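Splicing factor U2AF 35 KDA subunit (Homo sapiens, PDB 1JMT) helps select the 3' splice site of pre-mRNA as the small subunit of the U2AF heterodimer and recruits U2 snRNP to the branch point. Local coordinates at residues 2-7 against 71-76. The protein carries 1 engineered substitution. Numbering follows the deposited sequence.
Sequences QTIALL and VYVKFR
Ile4 and Val73 form a hydrogen-bonded antiparallel pair between the two central strands of an RNA recognition motif. Ile4 N gives a nearly straight hydrogen bond to Val73 O (3.0 Å), and Val73 N returns one to Ile4 O. Leu6 and Val71 are paired the same way, and Phe75 N donates a hydrogen bond to Gln2 O (2.8 Å). The Ile4 side chain faces the helices. From CB it splits into two branches. Ile4 CG1 sits between the backbone N and the carbonyl carbon (chi1 71°) and lies beside Val73 CB at 3.8 Å. Ile4 CG2 is 4.1 Å from Phe75 CE1. The tip, Ile4 CD1, meets Phe75 CE1 at 3.6 Å, at the ring edge and in its plane. Val73 CG1 lies over one face of the Phe75 ring, toward its rim. Helix 78-88 packs on Ile4 and Phe75, and helix 22-51 on Val73 and Phe75. Thr3, Ala5, Tyr72 and Lys74 lie on the other sheet face, the one that canonical RRMs turn to RNA. Lys74 CG passes Thr3 OG1 there. Just before strand 3-11, Gln2 CB lies 3.2 Å from Phe75 O, and Gln2 CG and CD each lie 3.9 Å from Phe75 O. An alanine at Gln2 would keep CB but would probably leave Phe75 O without the CG and CD contacts. Ala5 CB lies obliquely to the Tyr72 ring, 3.6 Å from Tyr72 CE2.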
ATOM      1  N   GLN A   2       3.205   9.548  14.045  1.00 57.18           N
ATOM      2  CA  GLN A   2       3.781   8.204  13.982  1.00 54.48           C
ATOM      3  C   GLN A   2       3.046   7.403  12.914  1.00 49.56           C
ATOM      4  O   GLN A   2       3.401   6.264  12.617  1.00 48.22           O
ATOM      5  CB  GLN A   2       3.614   7.481  15.319  1.00 55.17           C
ATOM      6  CG  GLN A   2       4.227   8.179  16.509  1.00 60.44           C
ATOM      7  CD  GLN A   2       3.757   7.573  17.815  1.00 61.58           C
ATOM      8  OE1 GLN A   2       4.033   6.410  18.112  1.00 59.35           O
ATOM      9  NE2 GLN A   2       3.030   8.359  18.602  1.00 66.15           N
ATOM     10  N   THR A   3       2.013   8.010  12.348  1.00 47.39           N
ATOM     11  CA  THR A   3       1.205   7.346  11.344  1.00 48.92           C
ATOM     12  C   THR A   3       1.448   7.851   9.928  1.00 44.93           C
ATOM     13  O   THR A   3       1.526   9.056   9.695  1.00 39.67           O
ATOM     14  CB  THR A   3      -0.287   7.517  11.658  1.00 45.00           C
ATOM     15  OG1 THR A   3      -0.528   7.176  13.027  1.00 51.19           O
ATOM     16  CG2 THR A   3      -1.122   6.612  10.766  1.00 50.88           C
ATOM     17  N   ILE A   4       1.572   6.911   8.994  1.00 39.44           N
ATOM     18  CA  ILE A   4       1.766   7.233   7.588  1.00 32.17           C
ATOM     19  C   ILE A   4       0.575   6.655   6.819  1.00 31.56           C
ATOM     20  O   ILE A   4      -0.096   5.742   7.300  1.00 32.87           O
ATOM     21  CB  ILE A   4       3.065   6.610   7.020  1.00 33.64           C
ATOM     22  CG1 ILE A   4       2.918   5.088   6.887  1.00 31.76           C
ATOM     23  CG2 ILE A   4       4.241   6.943   7.931  1.00 32.26           C
ATOM     24  CD1 ILE A   4       4.076   4.425   6.146  1.00 29.83           C
ATOM     25  N   ALA A   5       0.312   7.199   5.638  1.00 31.38           N
ATOM     26  CA  ALA A   5      -0.779   6.726   4.797  1.00 29.52           C
ATOM     27  C   ALA A   5      -0.266   6.424   3.399  1.00 28.06           C
ATOM     28  O   ALA A   5       0.451   7.230   2.813  1.00 28.65           O
ATOM     29  CB  ALA A   5      -1.876   7.783   4.717  1.00 28.14           C
ATOM     30  N   LEU A   6      -0.624   5.255   2.879  1.00 26.97           N
ATOM     31  CA  LEU A   6      -0.245   4.860   1.529  1.00 27.60           C
ATOM     32  C   LEU A   6      -1.565   4.997   0.776  1.00 33.59           C
ATOM     33  O   LEU A   6      -2.486   4.193   0.945  1.00 31.95           O
ATOM     34  CB  LEU A   6       0.276   3.424   1.524  1.00 31.57           C
ATOM     35  CG  LEU A   6       1.461   3.192   2.473  1.00 33.56           C
ATOM     36  CD1 LEU A   6       1.933   1.755   2.339  1.00 37.13           C
ATOM     37  CD2 LEU A   6       2.600   4.156   2.142  1.00 38.40           C
ATOM     38  N   LEU A   7      -1.652   6.046  -0.036  1.00 29.90           N
ATOM     39  CA  LEU A   7      -2.871   6.381  -0.756  1.00 34.16           C
ATOM     40  C   LEU A   7      -3.285   5.502  -1.925  1.00 34.83           C
ATOM     41  O   LEU A   7      -2.523   5.286  -2.874  1.00 36.26           O
ATOM     42  CB  LEU A   7      -2.799   7.845  -1.207  1.00 33.91           C
ATOM     43  CG  LEU A   7      -2.423   8.806  -0.067  1.00 40.88           C
ATOM     44  CD1 LEU A   7      -2.269  10.218  -0.602  1.00 40.47           C
ATOM     45  CD2 LEU A   7      -3.487   8.757   1.023  1.00 40.26           C
ATOM     46  N   VAL A  71      -3.861   2.521   3.005  1.00 28.23           N
ATOM     47  CA  VAL A  71      -3.242   1.711   4.024  1.00 31.07           C
ATOM     48  C   VAL A  71      -2.713   2.705   5.047  1.00 28.64           C
ATOM     49  O   VAL A  71      -2.154   3.740   4.679  1.00 26.90           O
ATOM     50  CB  VAL A  71      -2.077   0.869   3.462  1.00 30.63           C
ATOM     51  CG1 VAL A  71      -1.207   0.328   4.618  1.00 27.46           C
ATOM     52  CG2 VAL A  71      -2.642  -0.286   2.657  1.00 28.34           C
ATOM     53  N   TYR A  72      -2.934   2.416   6.323  1.00 29.98           N
ATOM     54  CA  TYR A  72      -2.424   3.272   7.380  1.00 28.25           C
ATOM     55  C   TYR A  72      -1.536   2.414   8.244  1.00 24.90           C
ATOM     56  O   TYR A  72      -1.911   1.309   8.617  1.00 28.95           O
ATOM     57  CB  TYR A  72      -3.550   3.863   8.220  1.00 29.23           C
ATOM     58  CG  TYR A  72      -4.361   4.880   7.473  1.00 37.18           C
ATOM     59  CD1 TYR A  72      -5.466   4.495   6.722  1.00 30.72           C
ATOM     60  CD2 TYR A  72      -3.998   6.229   7.480  1.00 36.13           C
ATOM     61  CE1 TYR A  72      -6.193   5.422   5.995  1.00 37.11           C
ATOM     62  CE2 TYR A  72      -4.720   7.168   6.751  1.00 38.30           C
ATOM     63  CZ  TYR A  72      -5.816   6.755   6.012  1.00 36.98           C
ATOM     64  OH  TYR A  72      -6.537   7.667   5.281  1.00 47.12           O
ATOM     65  N   VAL A  73      -0.351   2.926   8.542  1.00 31.29           N
ATOM     66  CA  VAL A  73       0.611   2.210   9.358  1.00 33.61           C
ATOM     67  C   VAL A  73       1.067   3.108  10.496  1.00 33.41           C
ATOM     68  O   VAL A  73       1.598   4.188  10.265  1.00 34.43           O
ATOM     69  CB  VAL A  73       1.845   1.808   8.528  1.00 31.97           C
ATOM     70  CG1 VAL A  73       2.811   0.987   9.379  1.00 28.06           C
ATOM     71  CG2 VAL A  73       1.407   1.045   7.294  1.00 32.33           C
ATOM     72  N   LYS A  74       0.849   2.669  11.726  1.00 34.67           N
ATOM     73  CA  LYS A  74       1.272   3.465  12.866  1.00 35.25           C
ATOM     74  C   LYS A  74       2.544   2.828  13.398  1.00 35.33           C
ATOM     75  O   LYS A  74       2.518   1.713  13.926  1.00 33.24           O
ATOM     76  CB  LYS A  74       0.188   3.481  13.953  1.00 34.78           C
ATOM     77  CG  LYS A  74       0.508   4.415  15.127  1.00 46.74           C
ATOM     78  CD  LYS A  74      -0.575   4.349  16.189  1.00 48.89           C
ATOM     79  CE  LYS A  74      -0.372   5.405  17.260  1.00 63.15           C
ATOM     80  NZ  LYS A  74      -1.501   5.407  18.237  1.00 67.84           N
ATOM     81  N   PHE A  75       3.662   3.522  13.213  1.00 32.37           N
ATOM     82  CA  PHE A  75       4.940   3.028  13.688  1.00 37.40           C
ATOM     83  C   PHE A  75       5.093   3.402  15.154  1.00 43.15           C
ATOM     84  O   PHE A  75       4.553   4.414  15.610  1.00 45.13           O
ATOM     85  CB  PHE A  75       6.100   3.634  12.889  1.00 36.41           C
ATOM     86  CG  PHE A  75       6.214   3.110  11.481  1.00 37.16           C
ATOM     87  CD1 PHE A  75       5.616   3.786  10.419  1.00 35.01           C
ATOM     88  CD2 PHE A  75       6.910   1.931  11.219  1.00 33.15           C
ATOM     89  CE1 PHE A  75       5.715   3.291   9.113  1.00 36.92           C
ATOM     90  CE2 PHE A  75       7.011   1.430   9.917  1.00 31.53           C
ATOM     91  CZ  PHE A  75       6.411   2.114   8.865  1.00 30.12           C
ATOM     92  N   ARG A  76       5.826   2.580  15.893  1.00 47.77           N
ATOM     93  CA  ARG A  76       6.052   2.851  17.302  1.00 54.40           C
ATOM     94  C   ARG A  76       6.878   4.127  17.451  1.00 57.04           C
ATOM     95  O   ARG A  76       6.731   4.861  18.425  1.00 59.02           O
ATOM     96  CB  ARG A  76       6.788   1.677  17.942  1.00 53.44           C
ATOM     97  CG  ARG A  76       7.066   1.859  19.418  1.00 65.28           C
ATOM     98  CD  ARG A  76       7.586   0.573  20.033  1.00 67.44           C
ATOM     99  NE  ARG A  76       7.813   0.714  21.466  1.00 69.37           N
ATOM    100  CZ  ARG A  76       8.105  -0.297  22.276  1.00 71.73           C
ATOM    101  NH1 ARG A  76       8.205  -1.529  21.794  1.00 66.47           N
ATOM    102  NH2 ARG A  76       8.298  -0.073  23.570  1.00 76.01           N
TER